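Local coordinates for protein CcbJ (Streptomyces caelestis, PDB 4HGZ) that probably transfers a methyl group from S-adenosyl-L-methionine to a nitrogen atom of its substrate, at residues 47-52 with 73-78; 144-149 with 227-232; 246-251 with 269-274. All coordinates share one frame; numbering follows the deposited sequence.

Interaction 1 of 3, residues 47-52 with 73-78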
# COMPACT_ATOMS: atom_id res chain seq x y z
N PRO C 47 -15.29 -12.20 -20.33
CA PRO C 47 -16.14 -12.32 -19.14
C PRO C 47 -17.22 -13.37 -19.35
O PRO C 47 -17.89 -13.38 -20.39
CB PRO C 47 -16.74 -10.92 -18.99
CG PRO C 47 -16.64 -10.30 -20.35
CD PRO C 47 -15.41 -10.88 -20.98
N PRO C 48 -17.40 -14.27 -18.37
CA PRO C 48 -18.26 -15.44 -18.51
C PRO C 48 -19.74 -15.09 -18.47
O PRO C 48 -20.56 -15.92 -18.08
CB PRO C 48 -17.89 -16.29 -17.29
CG PRO C 48 -17.45 -15.31 -16.27
CD PRO C 48 -16.80 -14.18 -17.03
N ASP C 49 -20.09 -13.89 -18.90
CA ASP C 49 -21.46 -13.44 -18.79
C ASP C 49 -22.18 -13.26 -20.12
O ASP C 49 -23.16 -12.50 -20.21
CB ASP C 49 -21.54 -12.16 -17.95
CG ASP C 49 -20.91 -10.97 -18.63
OD1 ASP C 49 -20.35 -11.14 -19.73
OD2 ASP C 49 -20.99 -9.86 -18.06
N GLY C 50 -21.71 -13.96 -21.16
CA GLY C 50 -22.39 -13.92 -22.44
C GLY C 50 -23.88 -14.09 -22.23
O GLY C 50 -24.69 -13.24 -22.61
N ARG C 51 -24.25 -15.20 -21.59
CA ARG C 51 -25.66 -15.49 -21.32
C ARG C 51 -26.38 -14.32 -20.67
O ARG C 51 -27.48 -13.95 -21.09
CB ARG C 51 -25.78 -16.71 -20.41
CG ARG C 51 -25.52 -18.01 -21.10
CD ARG C 51 -26.51 -18.20 -22.21
NE ARG C 51 -26.20 -19.40 -22.98
CZ ARG C 51 -26.68 -19.67 -24.19
NH1 ARG C 51 -27.52 -18.82 -24.79
NH2 ARG C 51 -26.33 -20.79 -24.79
N GLU C 52 -25.79 -13.74 -19.64
CA GLU C 52 -26.49 -12.70 -18.88
C GLU C 52 -26.65 -11.43 -19.70
O GLU C 52 -27.70 -10.79 -19.66
CB GLU C 52 -25.80 -12.42 -17.54
CG GLU C 52 -25.90 -13.58 -16.54
CD GLU C 52 -25.17 -14.83 -17.02
OE1 GLU C 52 -24.34 -14.70 -17.95
OE2 GLU C 52 -25.44 -15.92 -16.48
N THR C 73 -16.31 -12.80 -31.79
CA THR C 73 -16.68 -14.10 -32.35
C THR C 73 -18.08 -14.53 -31.92
O THR C 73 -18.45 -15.70 -32.08
CB THR C 73 -15.69 -15.21 -31.95
OG1 THR C 73 -15.67 -15.35 -30.53
CG2 THR C 73 -14.29 -14.89 -32.46
N GLY C 74 -18.86 -13.60 -31.39
CA GLY C 74 -20.27 -13.86 -31.09
C GLY C 74 -20.57 -14.26 -29.66
O GLY C 74 -21.60 -14.90 -29.39
N ARG C 75 -19.69 -13.88 -28.75
CA ARG C 75 -19.83 -14.26 -27.34
C ARG C 75 -21.21 -13.91 -26.80
O ARG C 75 -21.82 -14.69 -26.07
CB ARG C 75 -18.75 -13.59 -26.50
CG ARG C 75 -18.82 -13.96 -25.05
CD ARG C 75 -17.75 -13.25 -24.25
NE ARG C 75 -17.90 -11.80 -24.23
CZ ARG C 75 -18.63 -11.13 -23.34
NH1 ARG C 75 -19.29 -11.79 -22.39
NH2 ARG C 75 -18.70 -9.80 -23.40
N VAL C 76 -21.71 -12.73 -27.16
CA VAL C 76 -23.04 -12.29 -26.76
C VAL C 76 -24.08 -12.55 -27.86
O VAL C 76 -25.24 -12.81 -27.57
CB VAL C 76 -23.04 -10.79 -26.42
CG1 VAL C 76 -24.37 -10.39 -25.78
CG2 VAL C 76 -21.87 -10.46 -25.49
N ALA C 77 -23.65 -12.50 -29.12
CA ALA C 77 -24.56 -12.61 -30.26
C ALA C 77 -25.26 -13.97 -30.35
O ALA C 77 -26.46 -14.04 -30.61
CB ALA C 77 -23.83 -12.28 -31.57
N PHE C 78 -24.52 -15.05 -30.14
CA PHE C 78 -25.14 -16.36 -30.23
C PHE C 78 -26.12 -16.66 -29.10
O PHE C 78 -27.22 -17.18 -29.34
CB PHE C 78 -24.08 -17.45 -30.38
CG PHE C 78 -23.36 -17.40 -31.69
CD1 PHE C 78 -24.05 -17.63 -32.87
CD2 PHE C 78 -22.02 -17.10 -31.75
CE1 PHE C 78 -23.41 -17.57 -34.08
CE2 PHE C 78 -21.37 -17.04 -32.96
CZ PHE C 78 -22.07 -17.28 -34.13

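Interaction 2 of 3, residues 144-149 with 227-232. With EDO (1,2-ethanediol), chain M.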
# COMPACT_ATOMS: atom_id res chain seq x y z
N LEU C 144 -9.89 5.68 -28.86
CA LEU C 144 -8.85 6.26 -28.03
C LEU C 144 -8.97 7.76 -27.77
O LEU C 144 -7.98 8.46 -27.72
CB LEU C 144 -7.47 5.90 -28.57
CG LEU C 144 -7.25 4.39 -28.64
CD1 LEU C 144 -5.81 4.03 -29.04
CD2 LEU C 144 -7.59 3.77 -27.29
N GLY C 145 -10.19 8.24 -27.56
CA GLY C 145 -10.37 9.61 -27.12
C GLY C 145 -11.81 9.95 -26.81
O GLY C 145 -12.75 9.32 -27.32
N GLN C 146 -11.99 10.97 -25.99
CA GLN C 146 -13.32 11.40 -25.60
C GLN C 146 -14.19 11.81 -26.79
O GLN C 146 -15.38 11.51 -26.83
CB GLN C 146 -13.21 12.56 -24.60
CG GLN C 146 -14.51 12.94 -23.95
CD GLN C 146 -14.35 14.14 -23.06
OE1 GLN C 146 -14.17 15.26 -23.53
NE2 GLN C 146 -14.40 13.91 -21.76
N ASP C 147 -13.62 12.52 -27.76
CA ASP C 147 -14.41 12.99 -28.90
C ASP C 147 -14.91 11.82 -29.75
O ASP C 147 -16.08 11.79 -30.15
CB ASP C 147 -13.63 13.97 -29.77
CG ASP C 147 -13.28 15.26 -29.05
OD1 ASP C 147 -13.66 15.42 -27.86
OD2 ASP C 147 -12.61 16.12 -29.68
N GLU C 148 -14.02 10.86 -30.01
CA GLU C 148 -14.40 9.68 -30.77
C GLU C 148 -15.53 8.95 -30.05
O GLU C 148 -16.45 8.44 -30.70
CB GLU C 148 -13.22 8.73 -30.99
CG GLU C 148 -12.13 9.26 -31.93
CD GLU C 148 -11.02 10.02 -31.18
OE1 GLU C 148 -11.33 10.91 -30.35
OE2 GLU C 148 -9.83 9.71 -31.43
N GLN C 149 -15.47 8.91 -28.72
CA GLN C 149 -16.47 8.19 -27.94
C GLN C 149 -17.82 8.89 -27.98
O GLN C 149 -18.86 8.26 -28.22
CB GLN C 149 -15.99 7.95 -26.50
CG GLN C 149 -14.84 6.95 -26.44
CD GLN C 149 -14.16 6.88 -25.09
OE1 GLN C 149 -14.41 7.69 -24.19
NE2 GLN C 149 -13.29 5.90 -24.94
N ARG C 227 -5.35 -1.34 -25.95
CA ARG C 227 -5.33 0.03 -25.47
C ARG C 227 -6.76 0.45 -25.19
O ARG C 227 -7.64 0.18 -25.98
CB ARG C 227 -4.76 0.98 -26.53
CG ARG C 227 -3.30 0.75 -26.88
CD ARG C 227 -2.79 1.81 -27.85
NE ARG C 227 -1.35 1.68 -28.10
CZ ARG C 227 -0.41 2.42 -27.51
NH1 ARG C 227 -0.74 3.37 -26.65
NH2 ARG C 227 0.87 2.21 -27.80
N LEU C 228 -6.97 1.11 -24.06
CA LEU C 228 -8.28 1.67 -23.73
C LEU C 228 -8.13 3.15 -23.40
O LEU C 228 -7.08 3.58 -22.93
CB LEU C 228 -8.88 0.96 -22.50
CG LEU C 228 -9.00 -0.56 -22.56
CD1 LEU C 228 -9.34 -1.10 -21.19
CD2 LEU C 228 -10.04 -1.00 -23.59
N ARG C 229 -9.17 3.92 -23.66
CA ARG C 229 -9.32 5.19 -22.98
C ARG C 229 -10.60 5.09 -22.20
O ARG C 229 -11.66 4.96 -22.80
CB ARG C 229 -9.39 6.42 -23.90
CG ARG C 229 -9.16 7.68 -23.06
CD ARG C 229 -9.97 8.90 -23.45
NE ARG C 229 -11.37 8.87 -23.06
CZ ARG C 229 -11.96 9.79 -22.31
NH1 ARG C 229 -11.27 10.82 -21.82
NH2 ARG C 229 -13.25 9.69 -22.04
N TYR C 230 -10.51 5.15 -20.87
CA TYR C 230 -11.72 4.99 -20.07
C TYR C 230 -12.34 6.33 -19.72
O TYR C 230 -11.70 7.37 -19.86
CB TYR C 230 -11.44 4.17 -18.80
CG TYR C 230 -10.36 4.75 -17.93
CD1 TYR C 230 -10.62 5.78 -17.04
CD2 TYR C 230 -9.07 4.25 -17.98
CE1 TYR C 230 -9.63 6.31 -16.24
CE2 TYR C 230 -8.06 4.78 -17.18
CZ TYR C 230 -8.35 5.81 -16.32
OH TYR C 230 -7.37 6.32 -15.52
N ALA C 231 -13.59 6.30 -19.28
CA ALA C 231 -14.23 7.50 -18.78
C ALA C 231 -14.76 7.24 -17.39
O ALA C 231 -15.12 6.11 -17.05
CB ALA C 231 -15.35 7.90 -19.68
N TYR C 232 -14.81 8.27 -16.57
CA TYR C 232 -15.48 8.15 -15.30
C TYR C 232 -16.98 8.27 -15.54
O TYR C 232 -17.40 8.98 -16.46
CB TYR C 232 -15.00 9.22 -14.36
CG TYR C 232 -13.63 8.97 -13.80
CD1 TYR C 232 -13.46 8.28 -12.61
CD2 TYR C 232 -12.50 9.45 -14.44
CE1 TYR C 232 -12.22 8.07 -12.08
CE2 TYR C 232 -11.26 9.25 -13.92
CZ TYR C 232 -11.12 8.57 -12.74
OH TYR C 232 -9.88 8.36 -12.22
C1 EDO M . -9.90 14.01 -26.09
O1 EDO M . -10.55 14.02 -27.37
C2 EDO M . -9.26 12.64 -25.85
O2 EDO M . -8.88 12.55 -24.48

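Interaction 3 of 3, residues 246-251 with 269-274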
# COMPACT_ATOMS: atom_id res chain seq x y z
N GLU C 246 -29.64 10.31 -22.57
CA GLU C 246 -29.80 10.49 -21.12
C GLU C 246 -29.83 9.15 -20.38
O GLU C 246 -30.46 8.19 -20.84
CB GLU C 246 -31.04 11.33 -20.78
CG GLU C 246 -32.37 10.58 -20.89
CD GLU C 246 -33.59 11.50 -20.83
OE1 GLU C 246 -33.42 12.70 -20.51
OE2 GLU C 246 -34.71 11.02 -21.09
N LEU C 247 -29.15 9.09 -19.24
CA LEU C 247 -29.04 7.86 -18.46
C LEU C 247 -30.38 7.46 -17.87
O LEU C 247 -31.07 8.28 -17.27
CB LEU C 247 -28.05 8.07 -17.32
CG LEU C 247 -27.71 6.89 -16.42
CD1 LEU C 247 -26.94 5.84 -17.20
CD2 LEU C 247 -26.92 7.37 -15.22
N VAL C 248 -30.75 6.19 -18.04
CA VAL C 248 -31.98 5.70 -17.42
C VAL C 248 -31.70 4.69 -16.31
O VAL C 248 -32.51 4.55 -15.40
CB VAL C 248 -32.98 5.12 -18.43
CG1 VAL C 248 -33.55 6.23 -19.28
CG2 VAL C 248 -32.32 4.07 -19.30
N GLU C 249 -30.58 3.99 -16.37
CA GLU C 249 -30.22 3.09 -15.28
C GLU C 249 -28.77 2.64 -15.33
O GLU C 249 -28.17 2.56 -16.40
CB GLU C 249 -31.16 1.89 -15.24
CG GLU C 249 -31.21 1.09 -16.53
CD GLU C 249 -32.35 0.07 -16.55
OE1 GLU C 249 -32.07 -1.14 -16.63
OE2 GLU C 249 -33.52 0.49 -16.50
N ARG C 250 -28.22 2.36 -14.15
CA ARG C 250 -26.87 1.86 -14.05
C ARG C 250 -26.80 0.71 -13.05
O ARG C 250 -27.30 0.83 -11.94
CB ARG C 250 -25.90 2.96 -13.62
CG ARG C 250 -24.55 2.78 -14.25
CD ARG C 250 -23.47 3.59 -13.59
NE ARG C 250 -23.73 5.02 -13.64
CZ ARG C 250 -23.56 5.77 -14.72
NH1 ARG C 250 -23.15 5.22 -15.86
NH2 ARG C 250 -23.82 7.06 -14.67
N HIS C 251 -26.17 -0.38 -13.46
CA HIS C 251 -25.95 -1.52 -12.57
C HIS C 251 -24.46 -1.85 -12.54
O HIS C 251 -23.66 -1.25 -13.26
CB HIS C 251 -26.72 -2.75 -13.06
CG HIS C 251 -28.10 -2.44 -13.55
ND1 HIS C 251 -29.21 -2.52 -12.74
CD2 HIS C 251 -28.55 -2.06 -14.77
CE1 HIS C 251 -30.29 -2.19 -13.44
NE2 HIS C 251 -29.91 -1.92 -14.67
N VAL C 269 -27.53 2.13 -19.21
CA VAL C 269 -28.57 2.14 -20.21
C VAL C 269 -29.02 3.57 -20.47
O VAL C 269 -29.43 4.28 -19.53
CB VAL C 269 -29.78 1.33 -19.74
CG1 VAL C 269 -30.81 1.22 -20.86
CG2 VAL C 269 -29.35 -0.02 -19.27
N TYR C 270 -28.96 3.99 -21.73
CA TYR C 270 -29.29 5.35 -22.14
C TYR C 270 -30.46 5.38 -23.12
O TYR C 270 -30.66 4.43 -23.89
CB TYR C 270 -28.08 6.01 -22.81
CG TYR C 270 -26.86 6.14 -21.93
CD1 TYR C 270 -26.69 7.25 -21.11
CD2 TYR C 270 -25.89 5.15 -21.92
CE1 TYR C 270 -25.57 7.37 -20.32
CE2 TYR C 270 -24.77 5.27 -21.13
CZ TYR C 270 -24.61 6.38 -20.33
OH TYR C 270 -23.50 6.50 -19.52
N ARG C 271 -31.22 6.48 -23.08
CA ARG C 271 -32.30 6.73 -24.02
C ARG C 271 -31.99 7.99 -24.80
O ARG C 271 -31.12 8.77 -24.41
CB ARG C 271 -33.62 6.97 -23.30
CG ARG C 271 -34.36 5.74 -22.85
CD ARG C 271 -35.72 6.14 -22.28
NE ARG C 271 -35.60 7.20 -21.28
CZ ARG C 271 -36.62 7.85 -20.73
NH1 ARG C 271 -37.87 7.56 -21.10
NH2 ARG C 271 -36.41 8.79 -19.83
N ALA C 272 -32.71 8.20 -25.89
CA ALA C 272 -32.65 9.45 -26.62
C ALA C 272 -33.28 10.51 -25.73
O ALA C 272 -34.24 10.23 -25.02
CB ALA C 272 -33.42 9.33 -27.91
N ALA C 273 -32.75 11.73 -25.76
CA ALA C 273 -33.25 12.78 -24.88
C ALA C 273 -34.52 13.43 -25.42
O ALA C 273 -34.56 13.90 -26.55
CB ALA C 273 -32.18 13.83 -24.64
N ALA C 274 -35.55 13.46 -24.58
CA ALA C 274 -36.84 14.07 -24.93
C ALA C 274 -36.73 15.07 -26.10
O ALA C 274 -35.82 15.90 -26.13
CB ALA C 274 -37.46 14.74 -23.71

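Interaction 1 of 3, residues 47-52 with 73-78
Arg75 NH1 forms a salt bridge with Asp49 OD1 at 2.9 Å, and the hydrogen bond within it is moderately bent, with 144° at the hydrogen. The carboxylate and guanidinium planes are nearly coplanar, 17° apart, and OD1 is met almost along its C-O bond. Pro47 comes to the same group from above: its CG sits over one face of the guanidinium, 3.7 Å from Arg75 CZ, while CG2 of Val76 lies over the opposite face. The flat group is thus sandwiched between two aliphatic carbons. The Arg75 chain runs straight out from the backbone and then bends at chi3 (64°), which turns the guanidinium toward the Pro47-Asp49 turn. Gly50 begins helix 50-61 where the backbones come close, its CA 4.7 Å from that of Val76. In the second shell, the other carboxylate oxygen of Asp49 makes a weak hydrogen bond to Gln169. Segment 73-78 runs from the glycine-rich turn after strand 66-69 into the following helix, consistent with the cofactor-binding loop of Rossmann-like methyltransferases. Arg75 itself contacts S-adenosyl-L-homocysteine in the ligand-bound protein, so the ion pair ties a cofactor-site residue to the region leading into helix 50-61.

Interaction 2 of 3, residues 144-149 with 227-232
Arg229 and Gln149 face each other where the end of strand 221-229, an outer strand of the four-stranded antiparallel sheet, meets the first turn of helix 146-159 of the Rossmann-like methyltransferase domain. The Gln149 chain is extended beyond CG (chi2 169°), and its amide works in both directions. NE2 donates to the backbone O of Arg229 at 2.8 Å, with that oxygen in the amide plane, while OE1 accepts from Arg229 NH2 at 3.2 Å and, weakly, from NE. Bends at chi2 and chi3 (75°) fold the arginine back so that its guanidinium reaches this amide; the two planes stand 64° apart. Gln146 CB lies over one face of the guanidinium, toward its rim, 3.8 Å from Arg229 CZ. Glu235 completes the polar cluster, forming a salt bridge with Arg229 NH2 and accepting a hydrogen bond from Gln146 NE2, which at this subunit interface also donates to the backbone O of Ala234 of a second subunit. Asp147 N donates weakly to O1 of a 1,2-ethanediol, probably from the crystallisation liquor. Farther back along the strand, Leu144 splays its two methyls over Arg227: CD2 lies 3.8 Å from Arg227 O, and CD1 is 3.9 Å from Arg227 CD.

Interaction 3 of 3, residues 246-251 with 269-274
The carbonyl O of Val269 receives two backbone N-H groups from the neighbouring strand, a 2.8 Å bond from Val248 N and a weak one of 3.4 Å from Glu249 N. This is a classic beta bulge: Val248 and Glu249 together face Val269, and the antiparallel register shifts by one residue after the Leu247-Tyr270 pair. On one side of the bulge, Glu246 and Arg271 form a hydrogen-bonded pair with bonds in both directions; on the other, Val269 N returns a bond to Glu249 O. The strands are 245-251, at the edge of the seven-stranded sheet, and its neighbour 265-272.

On the face bearing Glu246 and Arg271, Glu246 OE2 makes a salt bridge to Arg271 NH2 at 3.1 Å, the carboxylate and guanidinium planes turned 30° apart. Glu249 lies alongside Val269, its CG 3.5 Å from Val269 CG2. With CG held between the backbone N and the carbonyl carbon (chi1 57°) and the chain extended beyond it, Glu249 places OE1 3.0 Å from His251 NE2, which donates to it in the plane of the imidazole.

On the opposite face, where helix 233-242 packs, Leu247 CD1 stands over the Tyr270 ring, 4.1 Å from its centroid, a CH-pi contact. The bulge thus lets one carbonyl serve two N-H groups, while the Tyr270 hydroxyl, through a hydrogen bond, and Arg250 NH2, through a salt bridge, tie the strand pair to that helix at a single carboxylate, Asp237.

In the fold
Interaction 3 is a surface contact between two adjacent strands, held mainly by backbone hydrogen bonds, whereas interactions 1 and 2 are partly buried and join a helix start to a loop or strand through arginine side chains. Interaction 1 centres on a salt bridge within the chain, at the cofactor site; in interaction 2, where the second sheet meets the methyltransferase domain and another subunit comes close, the arginine meets a neutral amide across the contact and has its carboxylate partner, Glu235, outside it. These two lie on opposite sides of the chain's centre. Helix 233-242 relates interactions 2 and 3, offering Met239 and Glu235 to interaction 2 and Asp237 to interaction 3. No two contacts touch.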